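Local coordinates for DUF3194 domain-containing protein (Thermococcus onnurineus, PDB 3UEB) that is of unknown function but, as a DUF3194 (UPF0440) family protein, folds from a three-stranded antiparallel sheet and two helices and pairs with a second copy, at residues A[68-73]-A[82-87]; A[36-41]-A[45-50]. One frame throughout, in Å; residues are numbered along the deposited sequence.

Contact 1. Residues A[68-73]-A[82-87]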
ATOM      1  N   VAL A  68       5.477   5.591  -6.111  1.00 21.89           N
ATOM      2  CA  VAL A  68       6.376   4.448  -6.182  1.00 22.26           C
ATOM      3  C   VAL A  68       7.826   4.870  -5.981  1.00 21.98           C
ATOM      4  O   VAL A  68       8.274   5.872  -6.545  1.00 23.41           O
ATOM      5  CB  VAL A  68       6.291   3.738  -7.562  1.00 22.91           C
ATOM      6  CG1 VAL A  68       7.002   2.392  -7.497  1.00 22.96           C
ATOM      7  CG2 VAL A  68       4.849   3.569  -7.984  1.00 22.67           C
ATOM      8  N   TYR A  69       8.550   4.115  -5.161  1.00 17.75           N
ATOM      9  CA  TYR A  69       9.961   4.374  -4.931  1.00 17.36           C
ATOM     10  C   TYR A  69      10.637   3.012  -4.988  1.00 17.38           C
ATOM     11  O   TYR A  69      10.220   2.073  -4.313  1.00 16.15           O
ATOM     12  CB  TYR A  69      10.222   5.024  -3.566  1.00 18.54           C
ATOM     13  CG  TYR A  69      11.704   5.131  -3.255  1.00 19.41           C
ATOM     14  CD1 TYR A  69      12.490   6.128  -3.833  1.00 20.67           C
ATOM     15  CD2 TYR A  69      12.336   4.190  -2.442  1.00 18.29           C
ATOM     16  CE1 TYR A  69      13.865   6.182  -3.610  1.00 20.54           C
ATOM     17  CE2 TYR A  69      13.711   4.236  -2.217  1.00 18.53           C
ATOM     18  CZ  TYR A  69      14.467   5.232  -2.802  1.00 21.33           C
ATOM     19  OH  TYR A  69      15.824   5.293  -2.578  1.00 21.19           O
ATOM     20  N   LEU A  70      11.679   2.905  -5.803  1.00 18.94           N
ATOM     21  CA  LEU A  70      12.377   1.637  -5.961  1.00 19.75           C
ATOM     22  C   LEU A  70      13.870   1.853  -5.990  1.00 19.85           C
ATOM     23  O   LEU A  70      14.361   2.757  -6.660  1.00 19.29           O
ATOM     24  CB  LEU A  70      11.930   0.942  -7.253  1.00 18.49           C
ATOM     25  CG  LEU A  70      12.627  -0.373  -7.618  1.00 20.31           C
ATOM     26  CD1 LEU A  70      12.549  -1.349  -6.440  1.00 22.08           C
ATOM     27  CD2 LEU A  70      11.961  -0.979  -8.852  1.00 18.84           C
ATOM     28  N   GLU A  71      14.583   1.001  -5.265  1.00 20.36           N
ATOM     29  CA  GLU A  71      16.025   1.091  -5.183  1.00 21.75           C
ATOM     30  C   GLU A  71      16.653  -0.291  -5.328  1.00 21.29           C
ATOM     31  O   GLU A  71      16.185  -1.264  -4.735  1.00 20.59           O
ATOM     32  CB  GLU A  71      16.407   1.696  -3.832  1.00 24.23           C
ATOM     33  CG  GLU A  71      17.809   2.261  -3.749  1.00 26.40           C
ATOM     34  CD  GLU A  71      18.149   2.741  -2.354  1.00 27.99           C
ATOM     35  OE1 GLU A  71      17.278   3.363  -1.709  1.00 30.23           O
ATOM     36  OE2 GLU A  71      19.288   2.504  -1.904  1.00 31.07           O
ATOM     37  N   VAL A  72      17.704  -0.380  -6.135  1.00 21.89           N
ATOM     38  CA  VAL A  72      18.414  -1.642  -6.313  1.00 22.38           C
ATOM     39  C   VAL A  72      19.850  -1.404  -5.832  1.00 21.14           C
ATOM     40  O   VAL A  72      20.270  -0.256  -5.692  1.00 21.45           O
ATOM     41  CB  VAL A  72      18.433  -2.091  -7.802  1.00 23.87           C
ATOM     42  CG1 VAL A  72      17.014  -2.246  -8.315  1.00 21.42           C
ATOM     43  CG2 VAL A  72      19.199  -1.087  -8.648  1.00 22.18           C
ATOM     44  N   PRO A  73      20.612  -2.479  -5.555  1.00 20.86           N
ATOM     45  CA  PRO A  73      22.001  -2.310  -5.095  1.00 19.96           C
ATOM     46  C   PRO A  73      22.813  -1.488  -6.101  1.00 19.78           C
ATOM     47  O   PRO A  73      22.529  -1.513  -7.301  1.00 16.94           O
ATOM     48  CB  PRO A  73      22.507  -3.745  -4.983  1.00 20.57           C
ATOM     49  CG  PRO A  73      21.255  -4.512  -4.636  1.00 22.80           C
ATOM     50  CD  PRO A  73      20.234  -3.903  -5.574  1.00 19.97           C
ATOM     51  N   LYS A  82      12.688   2.713 -16.025  1.00 25.57           N
ATOM     52  CA  LYS A  82      12.071   1.906 -17.066  1.00 25.81           C
ATOM     53  C   LYS A  82      11.183   0.839 -16.419  1.00 25.21           C
ATOM     54  O   LYS A  82      10.030   0.651 -16.822  1.00 22.85           O
ATOM     55  CB  LYS A  82      13.164   1.261 -17.921  1.00 29.48           C
ATOM     56  CG  LYS A  82      12.781   0.973 -19.365  1.00 33.19           C
ATOM     57  CD  LYS A  82      12.071  -0.355 -19.501  1.00 36.48           C
ATOM     58  CE  LYS A  82      12.963  -1.525 -19.077  1.00 39.83           C
ATOM     59  NZ  LYS A  82      14.180  -1.643 -19.934  1.00 41.43           N
ATOM     60  N   LEU A  83      11.726   0.144 -15.419  1.00 21.99           N
ATOM     61  CA  LEU A  83      10.972  -0.886 -14.714  1.00 21.15           C
ATOM     62  C   LEU A  83       9.756  -0.242 -14.051  1.00 18.34           C
ATOM     63  O   LEU A  83       8.648  -0.760 -14.139  1.00 18.48           O
ATOM     64  CB  LEU A  83      11.846  -1.571 -13.654  1.00 21.90           C
ATOM     65  CG  LEU A  83      11.100  -2.461 -12.651  1.00 20.59           C
ATOM     66  CD1 LEU A  83      10.227  -3.452 -13.399  1.00 24.83           C
ATOM     67  CD2 LEU A  83      12.095  -3.189 -11.759  1.00 22.23           C
ATOM     68  N   ILE A  84       9.966   0.891 -13.396  1.00 17.59           N
ATOM     69  CA  ILE A  84       8.861   1.587 -12.751  1.00 20.27           C
ATOM     70  C   ILE A  84       7.818   1.946 -13.808  1.00 20.57           C
ATOM     71  O   ILE A  84       6.622   1.758 -13.584  1.00 20.25           O
ATOM     72  CB  ILE A  84       9.329   2.881 -12.024  1.00 19.09           C
ATOM     73  CG1 ILE A  84      10.201   2.521 -10.823  1.00 16.42           C
ATOM     74  CG2 ILE A  84       8.120   3.676 -11.538  1.00 19.44           C
ATOM     75  CD1 ILE A  84      10.637   3.739 -10.013  1.00 17.39           C
ATOM     76  N   ASP A  85       8.269   2.445 -14.960  1.00 22.24           N
ATOM     77  CA  ASP A  85       7.349   2.809 -16.043  1.00 24.76           C
ATOM     78  C   ASP A  85       6.485   1.637 -16.462  1.00 23.26           C
ATOM     79  O   ASP A  85       5.275   1.775 -16.615  1.00 20.57           O
ATOM     80  CB  ASP A  85       8.105   3.319 -17.270  1.00 29.40           C
ATOM     81  CG  ASP A  85       8.730   4.675 -17.043  1.00 35.61           C
ATOM     82  OD1 ASP A  85       8.059   5.549 -16.448  1.00 38.76           O
ATOM     83  OD2 ASP A  85       9.889   4.871 -17.470  1.00 38.15           O
ATOM     84  N   GLU A  86       7.117   0.484 -16.662  1.00 23.00           N
ATOM     85  CA  GLU A  86       6.397  -0.722 -17.049  1.00 22.55           C
ATOM     86  C   GLU A  86       5.403  -1.154 -15.971  1.00 22.67           C
ATOM     87  O   GLU A  86       4.273  -1.539 -16.277  1.00 21.58           O
ATOM     88  CB  GLU A  86       7.389  -1.851 -17.320  1.00 26.47           C
ATOM     89  CG  GLU A  86       7.884  -1.897 -18.749  1.00 31.07           C
ATOM     90  CD  GLU A  86       9.156  -2.705 -18.896  1.00 35.67           C
ATOM     91  OE1 GLU A  86       9.233  -3.820 -18.331  1.00 38.12           O
ATOM     92  OE2 GLU A  86      10.077  -2.222 -19.583  1.00 35.59           O
ATOM     93  N   ALA A  87       5.828  -1.094 -14.710  1.00 21.45           N
ATOM     94  CA  ALA A  87       4.958  -1.476 -13.603  1.00 22.55           C
ATOM     95  C   ALA A  87       3.709  -0.605 -13.586  1.00 21.81           C
ATOM     96  O   ALA A  87       2.600  -1.107 -13.411  1.00 22.77           O
ATOM     97  CB  ALA A  87       5.696  -1.339 -12.275  1.00 22.12           C
TER
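Tyr-69 OH donates a 2.6 Å hydrogen bond to Glu-71 OE1 on one face of strand 63-71, while Leu-70, between them, meets Leu-83 and Ile-84 of helix 80-104 on the other. The carboxylate oxygen lies in the plane of the tyrosine ring, at its edge. The hydroxyl approaches this oxygen from above the carboxylate plane, 36° out of it. The bond links alternate residues of the strand and takes no part in the helix packing.

The packing itself is wholly apolar. With CG anti to the backbone N (chi1 177°), Leu-70 extends across to the helix, and its CD2 reaches Leu-83 CD2 at 3.7 Å. These two leucine side chains cross at about a right angle. Ile-84 reaches two strand residues with different branches. Its CD1 comes to 4.1 Å from Leu-70 CB. Its CG2 faces Val-68 CB more loosely, at 4.4 Å. The strand and helix segments run roughly antiparallel, with an angle of 142° between their directions, and their axes approach to 9.7 Å.

Helix 20-41 closes the same core: Val-68 also touches Ile-34, Leu-70 touches Val-38, and Leu-83 touches Tyr-37. Beside this packing, Asp-85 OD1 forms a salt bridge with Arg-9 NH2 of strand 6-14. Backbone hydrogen bonds join Val-68 and Leu-70 to strand 6-14, and Tyr-69 and Glu-71 to strand 49-56. The middle strand of this chain's three thus sends alternate side chains into a helix layer, as is characteristic of a two-layer alpha+beta fold.

Contact 2. Residues A[36-41]-A[45-50]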
ATOM      1  N   ASP A  36       3.582  -6.409  -7.314  1.00 24.74           N
ATOM      2  CA  ASP A  36       3.712  -7.694  -7.981  1.00 25.25           C
ATOM      3  C   ASP A  36       4.679  -7.578  -9.149  1.00 23.74           C
ATOM      4  O   ASP A  36       5.577  -8.402  -9.305  1.00 24.71           O
ATOM      5  CB  ASP A  36       2.351  -8.178  -8.500  1.00 27.25           C
ATOM      6  CG  ASP A  36       1.433  -8.645  -7.386  1.00 29.58           C
ATOM      7  OD1 ASP A  36       1.909  -8.747  -6.234  1.00 29.27           O
ATOM      8  OD2 ASP A  36       0.243  -8.913  -7.664  1.00 29.60           O
ATOM      9  N   TYR A  37       4.497  -6.543  -9.962  1.00 21.49           N
ATOM     10  CA  TYR A  37       5.348  -6.355 -11.124  1.00 20.39           C
ATOM     11  C   TYR A  37       6.823  -6.273 -10.761  1.00 19.16           C
ATOM     12  O   TYR A  37       7.653  -6.894 -11.406  1.00 19.68           O
ATOM     13  CB  TYR A  37       4.964  -5.095 -11.886  1.00 20.68           C
ATOM     14  CG  TYR A  37       5.410  -5.141 -13.322  1.00 21.31           C
ATOM     15  CD1 TYR A  37       4.587  -5.691 -14.304  1.00 23.58           C
ATOM     16  CD2 TYR A  37       6.661  -4.662 -13.700  1.00 22.27           C
ATOM     17  CE1 TYR A  37       4.998  -5.760 -15.632  1.00 25.93           C
ATOM     18  CE2 TYR A  37       7.084  -4.730 -15.025  1.00 23.16           C
ATOM     19  CZ  TYR A  37       6.247  -5.281 -15.983  1.00 26.06           C
ATOM     20  OH  TYR A  37       6.651  -5.362 -17.294  1.00 31.05           O
ATOM     21  N   VAL A  38       7.149  -5.498  -9.735  1.00 19.21           N
ATOM     22  CA  VAL A  38       8.540  -5.362  -9.331  1.00 20.12           C
ATOM     23  C   VAL A  38       9.154  -6.695  -8.904  1.00 21.05           C
ATOM     24  O   VAL A  38      10.252  -7.035  -9.342  1.00 19.81           O
ATOM     25  CB  VAL A  38       8.694  -4.346  -8.193  1.00 18.78           C
ATOM     26  CG1 VAL A  38      10.106  -4.379  -7.657  1.00 18.32           C
ATOM     27  CG2 VAL A  38       8.370  -2.948  -8.710  1.00 20.02           C
ATOM     28  N   PHE A  39       8.444  -7.455  -8.074  1.00 20.56           N
ATOM     29  CA  PHE A  39       8.965  -8.738  -7.606  1.00 22.61           C
ATOM     30  C   PHE A  39       8.911  -9.862  -8.630  1.00 24.36           C
ATOM     31  O   PHE A  39       9.555 -10.897  -8.452  1.00 25.92           O
ATOM     32  CB  PHE A  39       8.247  -9.180  -6.325  1.00 21.32           C
ATOM     33  CG  PHE A  39       8.715  -8.460  -5.093  1.00 23.05           C
ATOM     34  CD1 PHE A  39       7.956  -7.441  -4.533  1.00 20.12           C
ATOM     35  CD2 PHE A  39       9.940  -8.789  -4.505  1.00 22.84           C
ATOM     36  CE1 PHE A  39       8.403  -6.753  -3.398  1.00 23.29           C
ATOM     37  CE2 PHE A  39      10.399  -8.108  -3.372  1.00 23.01           C
ATOM     38  CZ  PHE A  39       9.628  -7.086  -2.816  1.00 19.58           C
ATOM     39  N   ASP A  40       8.138  -9.685  -9.694  1.00 24.67           N
ATOM     40  CA  ASP A  40       8.068 -10.714 -10.720  1.00 24.68           C
ATOM     41  C   ASP A  40       9.155 -10.484 -11.757  1.00 24.10           C
ATOM     42  O   ASP A  40       9.435 -11.360 -12.576  1.00 27.24           O
ATOM     43  CB  ASP A  40       6.705 -10.719 -11.423  1.00 28.05           C
ATOM     44  CG  ASP A  40       5.593 -11.277 -10.552  1.00 27.89           C
ATOM     45  OD1 ASP A  40       5.855 -12.200  -9.746  1.00 28.47           O
ATOM     46  OD2 ASP A  40       4.447 -10.803 -10.689  1.00 29.33           O
ATOM     47  N   HIS A  41       9.779  -9.313 -11.720  1.00 22.11           N
ATOM     48  CA  HIS A  41      10.811  -8.997 -12.697  1.00 21.53           C
ATOM     49  C   HIS A  41      12.204  -8.761 -12.128  1.00 21.10           C
ATOM     50  O   HIS A  41      13.163  -8.533 -12.873  1.00 21.08           O
ATOM     51  CB  HIS A  41      10.374  -7.793 -13.538  1.00 22.10           C
ATOM     52  CG  HIS A  41       9.124  -8.037 -14.326  1.00 26.04           C
ATOM     53  ND1 HIS A  41       7.882  -8.142 -13.736  1.00 24.69           N
ATOM     54  CD2 HIS A  41       8.931  -8.246 -15.650  1.00 25.93           C
ATOM     55  CE1 HIS A  41       6.979  -8.410 -14.663  1.00 26.74           C
ATOM     56  NE2 HIS A  41       7.588  -8.478 -15.833  1.00 28.41           N
ATOM     57  N   SER A  45      17.052 -10.346  -4.080  1.00 18.80           N
ATOM     58  CA  SER A  45      18.256  -9.603  -3.750  1.00 18.68           C
ATOM     59  C   SER A  45      18.406  -8.296  -4.518  1.00 19.12           C
ATOM     60  O   SER A  45      19.101  -7.390  -4.063  1.00 21.40           O
ATOM     61  CB  SER A  45      19.485 -10.467  -4.004  1.00 18.92           C
ATOM     62  OG  SER A  45      19.708 -10.588  -5.397  1.00 22.44           O
ATOM     63  N   GLU A  46      17.772  -8.187  -5.681  1.00 17.63           N
ATOM     64  CA  GLU A  46      17.880  -6.955  -6.463  1.00 17.51           C
ATOM     65  C   GLU A  46      16.966  -5.861  -5.925  1.00 17.80           C
ATOM     66  O   GLU A  46      17.153  -4.686  -6.235  1.00 18.12           O
ATOM     67  CB  GLU A  46      17.561  -7.217  -7.939  1.00 17.41           C
ATOM     68  CG  GLU A  46      18.688  -7.903  -8.689  1.00 21.80           C
ATOM     69  CD  GLU A  46      18.299  -8.317 -10.099  1.00 28.66           C
ATOM     70  OE1 GLU A  46      19.214  -8.588 -10.905  1.00 32.01           O
ATOM     71  OE2 GLU A  46      17.085  -8.382 -10.403  1.00 28.73           O
ATOM     72  N   VAL A  47      15.969  -6.241  -5.133  1.00 16.17           N
ATOM     73  CA  VAL A  47      15.069  -5.251  -4.567  1.00 18.78           C
ATOM     74  C   VAL A  47      15.591  -4.861  -3.194  1.00 19.54           C
ATOM     75  O   VAL A  47      15.222  -5.456  -2.183  1.00 22.23           O
ATOM     76  CB  VAL A  47      13.629  -5.791  -4.428  1.00 19.05           C
ATOM     77  CG1 VAL A  47      12.718  -4.692  -3.876  1.00 18.02           C
ATOM     78  CG2 VAL A  47      13.120  -6.271  -5.787  1.00 15.81           C
ATOM     79  N   LYS A  48      16.466  -3.864  -3.168  1.00 19.55           N
ATOM     80  CA  LYS A  48      17.039  -3.399  -1.921  1.00 19.34           C
ATOM     81  C   LYS A  48      15.968  -2.686  -1.094  1.00 20.19           C
ATOM     82  O   LYS A  48      15.854  -2.899   0.114  1.00 20.60           O
ATOM     83  CB  LYS A  48      18.210  -2.460  -2.217  1.00 18.66           C
ATOM     84  CG  LYS A  48      18.929  -1.912  -1.003  1.00 21.63           C
ATOM     85  CD  LYS A  48      20.154  -1.120  -1.441  1.00 24.55           C
ATOM     86  CE  LYS A  48      20.831  -0.412  -0.287  1.00 26.46           C
ATOM     87  NZ  LYS A  48      21.955   0.454  -0.773  1.00 28.17           N
ATOM     88  N   ASP A  49      15.169  -1.855  -1.749  1.00 19.25           N
ATOM     89  CA  ASP A  49      14.127  -1.128  -1.045  1.00 19.47           C
ATOM     90  C   ASP A  49      13.019  -0.724  -1.989  1.00 20.52           C
ATOM     91  O   ASP A  49      13.264  -0.064  -3.000  1.00 20.51           O
ATOM     92  CB  ASP A  49      14.696   0.133  -0.398  1.00 21.51           C
ATOM     93  CG  ASP A  49      13.683   0.843   0.489  1.00 22.96           C
ATOM     94  OD1 ASP A  49      13.366   0.310   1.574  1.00 26.32           O
ATOM     95  OD2 ASP A  49      13.206   1.934   0.107  1.00 21.05           O
ATOM     96  N   ILE A  50      11.798  -1.136  -1.662  1.00 19.00           N
ATOM     97  CA  ILE A  50      10.651  -0.774  -2.461  1.00 19.59           C
ATOM     98  C   ILE A  50       9.580  -0.171  -1.557  1.00 21.10           C
ATOM     99  O   ILE A  50       9.326  -0.664  -0.450  1.00 20.18           O
ATOM    100  CB  ILE A  50      10.080  -1.990  -3.236  1.00 17.64           C
ATOM    101  CG1 ILE A  50       8.855  -1.549  -4.040  1.00 17.49           C
ATOM    102  CG2 ILE A  50       9.741  -3.132  -2.286  1.00 15.81           C
ATOM    103  CD1 ILE A  50       8.168  -2.688  -4.794  1.00 16.61           C
TER
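The C-terminal end of helix 20-41 packs against the start of strand 49-56 and the loop leading into it, and four buried side chains, Val-38, Phe-39, Val-47 and Ile-50, fill this corner of the core. Val-38 and Ile-50 reach toward each other, tip to tip. Ile-50 CD1 lies 3.8 Å from Val-38 CB and nearly as close to both methyls of that valine. The extended isoleucine chain, with CG1 anti to the backbone N (chi1 179°), carries CD1 there. Val-38 CG1 also meets Val-47 CG2 at 4.0 Å.

Against strand 63-71 the chain forms a classic beta bulge, Lys-48 and Asp-49 both facing Glu-71. Asp-49 and Ile-50 also pair in an antiparallel ladder with a strand of the second subunit, which continues the sheet. The Phe-39 ring lies obliquely against its two partners: CZ is 4.0 Å from Ile-50 CG2 and 4.1 Å from Val-47 CG1.

Near the helix end, His-41 ND1 donates a 2.7 Å hydrogen bond to a lone pair of Tyr-37 O, in the carbonyl plane. The bond is bent, 145° at the hydrogen, and probably helps to keep the imidazole over the tyrosine ring, with His-41 CE1 3.3 Å above the ring plane.

Overall arrangement
Contact 2 comes first along the chain and closes before contact 1 opens. Their centres are about 8 Å apart, on the same side of the chain's centre. Contact 2 joins helix 20-41 to strand 49-56, and contact 1 joins strand 63-71 to helix 80-104. The two strands are consecutive in the chain and adjacent in the antiparallel sheet, where Glu-71 N probably bonds to Asp-49 O at 2.8 Å. The helices meet as well, through Tyr-37 and Glu-86. Both contacts therefore belong to one continuous core between sheet and helices. The sheet crosses into the second subunit on the contact 2 side, whereas no other chain of the assembly touches contact 1.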